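Local coordinates for MrsD protein (Bacillus sp., PDB 1P3Y) that catalyses the FAD-dependent oxidative decarboxylation of the C-terminal cysteine of the lantibiotic mersacidin to an aminoenethiol residue, at residues T45-L49 with I50-T54; G169-T172 with P173-L177. One frame throughout, in Å; residues are numbered along the deposited sequence.

Contact 1 of 2, residues T45-L49 with I50-T54. With FAD (flavin-adenine dinucleotide), chain B.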
ATOM      1  N   THR A  45      -3.372 -21.597   7.394  1.00 34.50           N
ATOM      2  CA  THR A  45      -4.732 -21.652   7.932  1.00 35.58           C
ATOM      3  C   THR A  45      -4.742 -21.627   9.453  1.00 35.64           C
ATOM      4  O   THR A  45      -5.584 -20.958  10.070  1.00 36.66           O
ATOM      5  CB  THR A  45      -5.457 -22.896   7.460  1.00 35.73           C
ATOM      6  OG1 THR A  45      -5.311 -22.997   6.046  1.00 36.06           O
ATOM      7  CG2 THR A  45      -6.948 -22.815   7.810  1.00 26.15           C
ATOM      8  N   ALA A  46      -3.805 -22.356  10.062  1.00 39.98           N
ATOM      9  CA  ALA A  46      -3.697 -22.361  11.519  1.00 40.85           C
ATOM     10  C   ALA A  46      -3.452 -20.920  12.030  1.00 42.64           C
ATOM     11  O   ALA A  46      -4.099 -20.483  13.001  1.00 38.73           O
ATOM     12  CB  ALA A  46      -2.571 -23.280  11.956  1.00 39.35           C
ATOM     13  N   GLU A  47      -2.544 -20.180  11.374  1.00 40.25           N
ATOM     14  CA  GLU A  47      -2.261 -18.805  11.792  1.00 40.37           C
ATOM     15  C   GLU A  47      -3.447 -17.872  11.663  1.00 37.70           C
ATOM     16  O   GLU A  47      -3.585 -16.955  12.479  1.00 36.19           O
ATOM     17  CB  GLU A  47      -1.109 -18.200  11.014  1.00 42.73           C
ATOM     18  CG  GLU A  47       0.225 -18.433  11.625  1.00 51.40           C
ATOM     19  CD  GLU A  47       1.320 -17.675  10.896  1.00 56.15           C
ATOM     20  OE1 GLU A  47       1.465 -16.445  11.121  1.00 53.80           O
ATOM     21  OE2 GLU A  47       2.025 -18.318  10.086  1.00 54.23           O
ATOM     22  N   ASP A  48      -4.286 -18.078  10.644  1.00 31.96           N
ATOM     23  CA  ASP A  48      -5.462 -17.220  10.473  1.00 36.57           C
ATOM     24  C   ASP A  48      -6.440 -17.446  11.617  1.00 35.28           C
ATOM     25  O   ASP A  48      -7.203 -16.541  11.991  1.00 44.11           O
ATOM     26  CB  ASP A  48      -6.202 -17.494   9.151  1.00 39.19           C
ATOM     27  CG  ASP A  48      -5.405 -17.085   7.931  1.00 45.78           C
ATOM     28  OD1 ASP A  48      -4.544 -16.187   8.068  1.00 42.01           O
ATOM     29  OD2 ASP A  48      -5.649 -17.650   6.830  1.00 50.14           O
ATOM     30  N   LEU A  49      -6.442 -18.664  12.150  1.00 36.27           N
ATOM     31  CA  LEU A  49      -7.326 -19.003  13.261  1.00 38.65           C
ATOM     32  C   LEU A  49      -6.767 -18.480  14.578  1.00 40.31           C
ATOM     33  O   LEU A  49      -7.499 -17.860  15.366  1.00 39.53           O
ATOM     34  CB  LEU A  49      -7.519 -20.516  13.348  1.00 34.85           C
ATOM     35  CG  LEU A  49      -8.489 -21.026  12.282  1.00 37.60           C
ATOM     36  CD1 LEU A  49      -8.494 -22.543  12.209  1.00 30.43           C
ATOM     37  CD2 LEU A  49      -9.867 -20.503  12.611  1.00 37.03           C
ATOM     38  N   ILE A  50      -5.476 -18.733  14.812  1.00 35.93           N
ATOM     39  CA  ILE A  50      -4.815 -18.292  16.031  1.00 37.83           C
ATOM     40  C   ILE A  50      -3.417 -17.802  15.645  1.00 40.66           C
ATOM     41  O   ILE A  50      -2.560 -18.572  15.213  1.00 40.09           O
ATOM     42  CB  ILE A  50      -4.767 -19.451  17.089  1.00 42.19           C
ATOM     43  CG1 ILE A  50      -4.243 -18.923  18.423  1.00 43.52           C
ATOM     44  CG2 ILE A  50      -3.899 -20.627  16.587  1.00 38.60           C
ATOM     45  CD1 ILE A  50      -4.246 -19.978  19.547  1.00 46.98           C
ATOM     46  N   PRO A  51      -3.182 -16.490  15.778  1.00 40.92           N
ATOM     47  CA  PRO A  51      -1.913 -15.832  15.451  1.00 38.66           C
ATOM     48  C   PRO A  51      -0.678 -16.513  16.027  1.00 40.27           C
ATOM     49  O   PRO A  51      -0.677 -16.976  17.178  1.00 39.14           O
ATOM     50  CB  PRO A  51      -2.081 -14.423  16.038  1.00 32.41           C
ATOM     51  CG  PRO A  51      -3.546 -14.201  16.009  1.00 42.40           C
ATOM     52  CD  PRO A  51      -4.108 -15.550  16.435  1.00 41.88           C
ATOM     53  N   ALA A  52       0.387 -16.549  15.234  1.00 38.96           N
ATOM     54  CA  ALA A  52       1.634 -17.118  15.712  1.00 41.66           C
ATOM     55  C   ALA A  52       2.083 -16.414  17.008  1.00 43.33           C
ATOM     56  O   ALA A  52       2.615 -17.067  17.907  1.00 45.81           O
ATOM     57  CB  ALA A  52       2.716 -16.990  14.640  1.00 36.67           C
ATOM     58  N   HIS A  53       1.886 -15.094  17.109  1.00 42.41           N
ATOM     59  CA  HIS A  53       2.292 -14.376  18.320  1.00 45.42           C
ATOM     60  C   HIS A  53       1.495 -14.866  19.529  1.00 43.48           C
ATOM     61  O   HIS A  53       1.990 -14.857  20.656  1.00 39.30           O
ATOM     62  CB  HIS A  53       2.107 -12.852  18.187  1.00 52.63           C
ATOM     63  CG  HIS A  53       3.068 -12.208  17.236  1.00 64.50           C
ATOM     64  ND1 HIS A  53       4.426 -12.458  17.268  1.00 66.51           N
ATOM     65  CD2 HIS A  53       2.867 -11.335  16.216  1.00 65.25           C
ATOM     66  CE1 HIS A  53       5.018 -11.770  16.306  1.00 66.05           C
ATOM     67  NE2 HIS A  53       4.096 -11.081  15.654  1.00 67.27           N
ATOM     68  N   THR A  54       0.261 -15.291  19.305  1.00 39.07           N
ATOM     69  CA  THR A  54      -0.512 -15.770  20.421  1.00 38.03           C
ATOM     70  C   THR A  54       0.112 -17.075  20.847  1.00 38.17           C
ATOM     71  O   THR A  54       0.471 -17.252  21.998  1.00 44.34           O
ATOM     72  CB  THR A  54      -1.986 -16.012  20.049  1.00 41.57           C
ATOM     73  OG1 THR A  54      -2.556 -14.807  19.516  1.00 37.87           O
ATOM     74  CG2 THR A  54      -2.780 -16.433  21.290  1.00 36.22           C
TER
HETATM   75  PA  FAD B 259      -2.566 -24.714   4.463  1.00 41.21           P
HETATM   76  O1A FAD B 259      -3.011 -23.743   5.551  1.00 36.06           O
HETATM   77  O2A FAD B 259      -1.113 -24.686   4.030  1.00 41.76           O
HETATM   78  O5B FAD B 259      -3.460 -24.530   3.099  1.00 38.98           O
HETATM   79  C5B FAD B 259      -4.743 -23.838   3.050  1.00 53.32           C
HETATM   80  C4B FAD B 259      -4.598 -22.395   2.584  1.00 60.86           C
HETATM   81  O4B FAD B 259      -3.255 -21.959   2.768  1.00 68.54           O
HETATM   82  C3B FAD B 259      -4.889 -22.167   1.090  1.00 65.50           C
HETATM   83  O3B FAD B 259      -6.006 -21.284   1.060  1.00 61.68           O
HETATM   84  C2B FAD B 259      -3.607 -21.615   0.559  1.00 68.02           C
HETATM   85  O2B FAD B 259      -3.617 -20.719  -0.516  1.00 70.50           O
HETATM   86  C1B FAD B 259      -2.939 -21.007   1.789  1.00 74.63           C
HETATM   87  N9A FAD B 259      -1.446 -20.865   1.833  1.00 81.13           N
HETATM   88  C8A FAD B 259      -0.384 -21.863   1.947  1.00 79.84           C
HETATM   89  N7A FAD B 259       0.833 -21.365   1.951  1.00 82.92           N
HETATM   90  C5A FAD B 259       0.641 -19.950   1.838  1.00 85.00           C
HETATM   91  C6A FAD B 259       1.537 -18.812   1.769  1.00 86.25           C
HETATM   92  N6A FAD B 259       2.873 -18.939   1.838  1.00 87.98           N
HETATM   93  N1A FAD B 259       0.969 -17.509   1.626  1.00 85.05           N
HETATM   94  C2A FAD B 259      -0.385 -17.323   1.549  1.00 80.08           C
HETATM   95  N3A FAD B 259      -1.343 -18.376   1.621  1.00 80.33           N
HETATM   96  C4A FAD B 259      -0.669 -19.675   1.757  1.00 81.20           C
HETATM   97  N1  FAD B 259      -9.545 -29.474   7.477  1.00 49.30           N
HETATM   98  C2  FAD B 259      -9.329 -30.658   8.171  1.00 49.87           C
HETATM   99  O2  FAD B 259      -8.861 -31.668   7.579  1.00 54.45           O
HETATM  100  N3  FAD B 259      -9.636 -30.714   9.540  1.00 49.53           N
HETATM  101  C4  FAD B 259     -10.177 -29.624  10.322  1.00 49.06           C
HETATM  102  O4  FAD B 259     -10.434 -29.789  11.577  1.00 49.97           O
HETATM  103  C4X FAD B 259     -10.367 -28.447   9.601  1.00 47.69           C
HETATM  104  N5  FAD B 259     -10.877 -27.324  10.342  1.00 49.27           N
HETATM  105  C5X FAD B 259     -11.052 -26.093   9.635  1.00 51.76           C
HETATM  106  C6  FAD B 259     -11.554 -24.944  10.319  1.00 53.93           C
HETATM  107  C7  FAD B 259     -11.757 -23.654   9.675  1.00 57.91           C
HETATM  108  C7M FAD B 259     -12.295 -22.468  10.526  1.00 58.71           C
HETATM  109  C8  FAD B 259     -11.426 -23.541   8.237  1.00 53.26           C
HETATM  110  C8M FAD B 259     -11.577 -22.264   7.436  1.00 57.01           C
HETATM  111  C9  FAD B 259     -10.932 -24.642   7.518  1.00 51.26           C
HETATM  112  C9A FAD B 259     -10.732 -25.931   8.162  1.00 50.76           C
HETATM  113  N10 FAD B 259     -10.218 -27.184   7.505  1.00 46.20           N
HETATM  114  C10 FAD B 259     -10.042 -28.391   8.198  1.00 46.75           C
HETATM  115  C1' FAD B 259      -9.898 -27.096   6.111  1.00 41.00           C
HETATM  116  C2' FAD B 259      -8.466 -26.953   5.743  1.00 41.11           C
HETATM  117  O2' FAD B 259      -7.964 -25.683   6.360  1.00 39.61           O
HETATM  118  C3' FAD B 259      -8.295 -26.847   4.273  1.00 39.82           C
HETATM  119  O3' FAD B 259      -8.390 -28.131   3.620  1.00 40.99           O
HETATM  120  C4' FAD B 259      -6.945 -26.215   3.828  1.00 36.69           C
HETATM  121  O4' FAD B 259      -6.963 -26.120   2.364  1.00 40.28           O
HETATM  122  C5' FAD B 259      -5.712 -26.991   4.221  1.00 34.56           C
HETATM  123  O5' FAD B 259      -5.273 -26.617   5.537  1.00 34.64           O
HETATM  124  P   FAD B 259      -3.804 -26.897   6.039  1.00 39.04           P
HETATM  125  O1P FAD B 259      -3.743 -26.379   7.411  1.00 37.64           O
HETATM  126  O2P FAD B 259      -3.505 -28.363   5.855  1.00 40.41           O
HETATM  127  O3P FAD B 259      -2.857 -26.179   4.944  1.00 42.53           O
HETATM  128  O   HOH W   1       0.060 -14.978  12.902  1.00 36.97           O

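Contact 2 of 2, residues G169-T172 with P173-L177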
ATOM      1  N   GLY A 169     -12.854 -35.899  18.078  1.00 70.79           N
ATOM      2  CA  GLY A 169     -11.877 -34.936  18.555  1.00 63.24           C
ATOM      3  C   GLY A 169     -10.543 -35.540  18.984  1.00 61.44           C
ATOM      4  O   GLY A 169     -10.299 -36.734  18.852  1.00 60.16           O
ATOM      5  N   LEU A 170      -9.663 -34.693  19.495  1.00 60.88           N
ATOM      6  CA  LEU A 170      -8.344 -35.125  19.936  1.00 59.45           C
ATOM      7  C   LEU A 170      -8.406 -35.666  21.359  1.00 57.24           C
ATOM      8  O   LEU A 170      -9.227 -35.209  22.157  1.00 54.04           O
ATOM      9  CB  LEU A 170      -7.370 -33.937  19.893  1.00 57.58           C
ATOM     10  CG  LEU A 170      -6.975 -33.353  18.533  1.00 58.11           C
ATOM     11  CD1 LEU A 170      -6.401 -31.949  18.735  1.00 53.10           C
ATOM     12  CD2 LEU A 170      -5.963 -34.275  17.844  1.00 54.70           C
ATOM     13  N   ILE A 171      -7.540 -36.626  21.680  1.00 51.91           N
ATOM     14  CA  ILE A 171      -7.530 -37.165  23.030  1.00 54.45           C
ATOM     15  C   ILE A 171      -6.876 -36.122  23.921  1.00 54.60           C
ATOM     16  O   ILE A 171      -5.950 -35.444  23.509  1.00 59.04           O
ATOM     17  CB  ILE A 171      -6.757 -38.536  23.153  1.00 54.11           C
ATOM     18  CG1 ILE A 171      -5.248 -38.366  22.937  1.00 55.11           C
ATOM     19  CG2 ILE A 171      -7.339 -39.540  22.180  1.00 50.07           C
ATOM     20  CD1 ILE A 171      -4.840 -38.096  21.530  1.00 68.45           C
ATOM     21  N   THR A 172      -7.383 -35.982  25.137  1.00 55.70           N
ATOM     22  CA  THR A 172      -6.859 -35.015  26.097  1.00 54.84           C
ATOM     23  C   THR A 172      -5.322 -34.964  26.133  1.00 53.28           C
ATOM     24  O   THR A 172      -4.640 -35.932  25.767  1.00 51.48           O
ATOM     25  CB  THR A 172      -7.425 -35.333  27.504  1.00 55.93           C
ATOM     26  OG1 THR A 172      -7.100 -36.687  27.860  1.00 58.06           O
ATOM     27  CG2 THR A 172      -8.948 -35.199  27.494  1.00 47.65           C
ATOM     28  N   PRO A 173      -4.758 -33.826  26.571  1.00 52.78           N
ATOM     29  CA  PRO A 173      -3.306 -33.650  26.648  1.00 54.71           C
ATOM     30  C   PRO A 173      -2.571 -34.825  27.266  1.00 58.04           C
ATOM     31  O   PRO A 173      -1.529 -35.246  26.754  1.00 59.93           O
ATOM     32  CB  PRO A 173      -3.153 -32.379  27.475  1.00 54.42           C
ATOM     33  CG  PRO A 173      -4.343 -31.575  27.052  1.00 53.85           C
ATOM     34  CD  PRO A 173      -5.459 -32.612  27.025  1.00 53.77           C
ATOM     35  N   ASP A 174      -3.103 -35.347  28.368  1.00 60.13           N
ATOM     36  CA  ASP A 174      -2.484 -36.488  29.056  1.00 61.16           C
ATOM     37  C   ASP A 174      -2.416 -37.746  28.180  1.00 57.94           C
ATOM     38  O   ASP A 174      -1.379 -38.400  28.108  1.00 54.98           O
ATOM     39  CB  ASP A 174      -3.239 -36.785  30.356  1.00 67.50           C
ATOM     40  CG  ASP A 174      -4.741 -36.837  30.155  1.00 71.92           C
ATOM     41  OD1 ASP A 174      -5.293 -35.877  29.564  1.00 77.71           O
ATOM     42  OD2 ASP A 174      -5.366 -37.827  30.590  1.00 73.21           O
ATOM     43  N   LYS A 175      -3.514 -38.090  27.516  1.00 58.23           N
ATOM     44  CA  LYS A 175      -3.499 -39.262  26.644  1.00 61.95           C
ATOM     45  C   LYS A 175      -2.439 -39.003  25.576  1.00 60.67           C
ATOM     46  O   LYS A 175      -1.548 -39.833  25.336  1.00 57.97           O
ATOM     47  CB  LYS A 175      -4.843 -39.457  25.935  1.00 65.41           C
ATOM     48  CG  LYS A 175      -6.075 -39.276  26.778  1.00 71.08           C
ATOM     49  CD  LYS A 175      -6.455 -40.528  27.520  1.00 76.73           C
ATOM     50  CE  LYS A 175      -7.871 -40.374  28.080  1.00 81.52           C
ATOM     51  NZ  LYS A 175      -8.032 -39.100  28.867  1.00 80.81           N
ATOM     52  N   ALA A 176      -2.557 -37.837  24.935  1.00 59.81           N
ATOM     53  CA  ALA A 176      -1.638 -37.425  23.876  1.00 56.15           C
ATOM     54  C   ALA A 176      -0.178 -37.555  24.309  1.00 54.20           C
ATOM     55  O   ALA A 176       0.665 -38.055  23.553  1.00 48.85           O
ATOM     56  CB  ALA A 176      -1.938 -36.005  23.466  1.00 55.95           C
ATOM     57  N   LEU A 177       0.127 -37.099  25.522  1.00 53.24           N
ATOM     58  CA  LEU A 177       1.495 -37.198  26.028  1.00 59.62           C
ATOM     59  C   LEU A 177       1.938 -38.666  26.019  1.00 61.26           C
ATOM     60  O   LEU A 177       3.036 -38.997  25.552  1.00 59.15           O
ATOM     61  CB  LEU A 177       1.585 -36.632  27.453  1.00 61.86           C
ATOM     62  CG  LEU A 177       2.893 -36.866  28.229  1.00 63.81           C
ATOM     63  CD1 LEU A 177       4.103 -36.410  27.411  1.00 61.52           C
ATOM     64  CD2 LEU A 177       2.816 -36.104  29.557  1.00 64.51           C
TER

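Contact 1 of 2, residues T45-L49 with I50-T54
The FAD-binding helix 44-49 ends here in a tight turn that leads into the short helix 52-55. The last turn closes with the backbone bond from Ile50 N to Ala46 O, 2.9 Å long and nearly straight (169° at the hydrogen). Ile50 then leaves helical geometry, and Pro51, as N-cap residue, starts the next helix. Two CA-H...O contacts line the bend: Glu47 CA to Ile50 O at 3.4 Å, and Pro51 CA to Glu47 O at 3.6 Å. Across the turn the extended Glu47 chain brings OE1 to 3.8 Å from the methyl CB of Ala52. One water bridges the two sides, donating to Glu47 OE1 at 2.7 Å and accepting from Ala52 N at 2.8 Å; the carboxylate thus serves the first turn of the new helix at one remove, while OE2 bonds to Ser64. At the start of 45-49, Thr45 N donates to FAD O1A at 2.9 Å. OG1 of Thr45 also donates to O1A, because it lies beside the backbone N (chi1 -50°). Leu49 CD2 packs at 3.8 Å on the flavin methyl C7M. A second subunit pairs with the turn through reciprocal Leu49 O to Thr54 OG1 hydrogen bonds between the chains, while Glu47, Ile50 and Ala52 rest on Met42 of strand 37-42.

Contact 2 of 2, residues G169-T172 with P173-L177
Polar side chains meet at Thr172, whose hydroxyl works in both directions: OG1 donates to Asp174 OD1 at 2.6 Å and accepts from Lys175 NZ at 2.8 Å. With chi1 at 57°, OG1 sits between its own backbone N and carbonyl carbon. It meets the carboxylate from above, 39° out of its plane. The lysine chain, bent at chi2 and chi4, folds back over the hydroxyl, and NZ also makes a weak hydrogen bond, part of a salt bridge, to Asp174 OD2 at 3.4 Å. Hydroxyl, carboxylate and ammonium thus make a small surface network, though Lys175 also meets a crystal neighbour, which may affect its pose. The backbone adds one bond, Ala176 N to Thr172 O at 2.9 Å and almost linear (175°), which closes the first turn. Apolar contact comes from Ile171: CG1 packs against Lys175 CB, and CD1 lies beside Ala176, 4.1 Å from its CB. Phe121 of strand 119-122 packs on both Ile171 and Ala176, and the carbonyl oxygen of Ile171 accepts from Tyr27 OH of helix 25-31. The whole is the N-terminus of helix 173-183, with Thr172 as N-cap bonding to side chains instead of making a capping bond.

Overall arrangement
From the N terminus the chain runs through strands 10-15 and 37-42 before contact 1, where the end of helix 44-49 turns into helix 52-55 on the way to strand 61-63, at one border of the parallel sheet of this Rossmann-like fold. Strand 147-148 forms the other border; beyond it residues 156-167 are not modelled, and contact 2 follows at the start of helix 173-183. Each contact closes a short local turn; they follow in series and neither nest nor cross. The centres of contacts 1 and 2 are about 21 Å apart. Contact 1 joins cofactor and subunit interface, whereas contact 2 starts the last helix on the sheet, and no other chain of the assembly touches it.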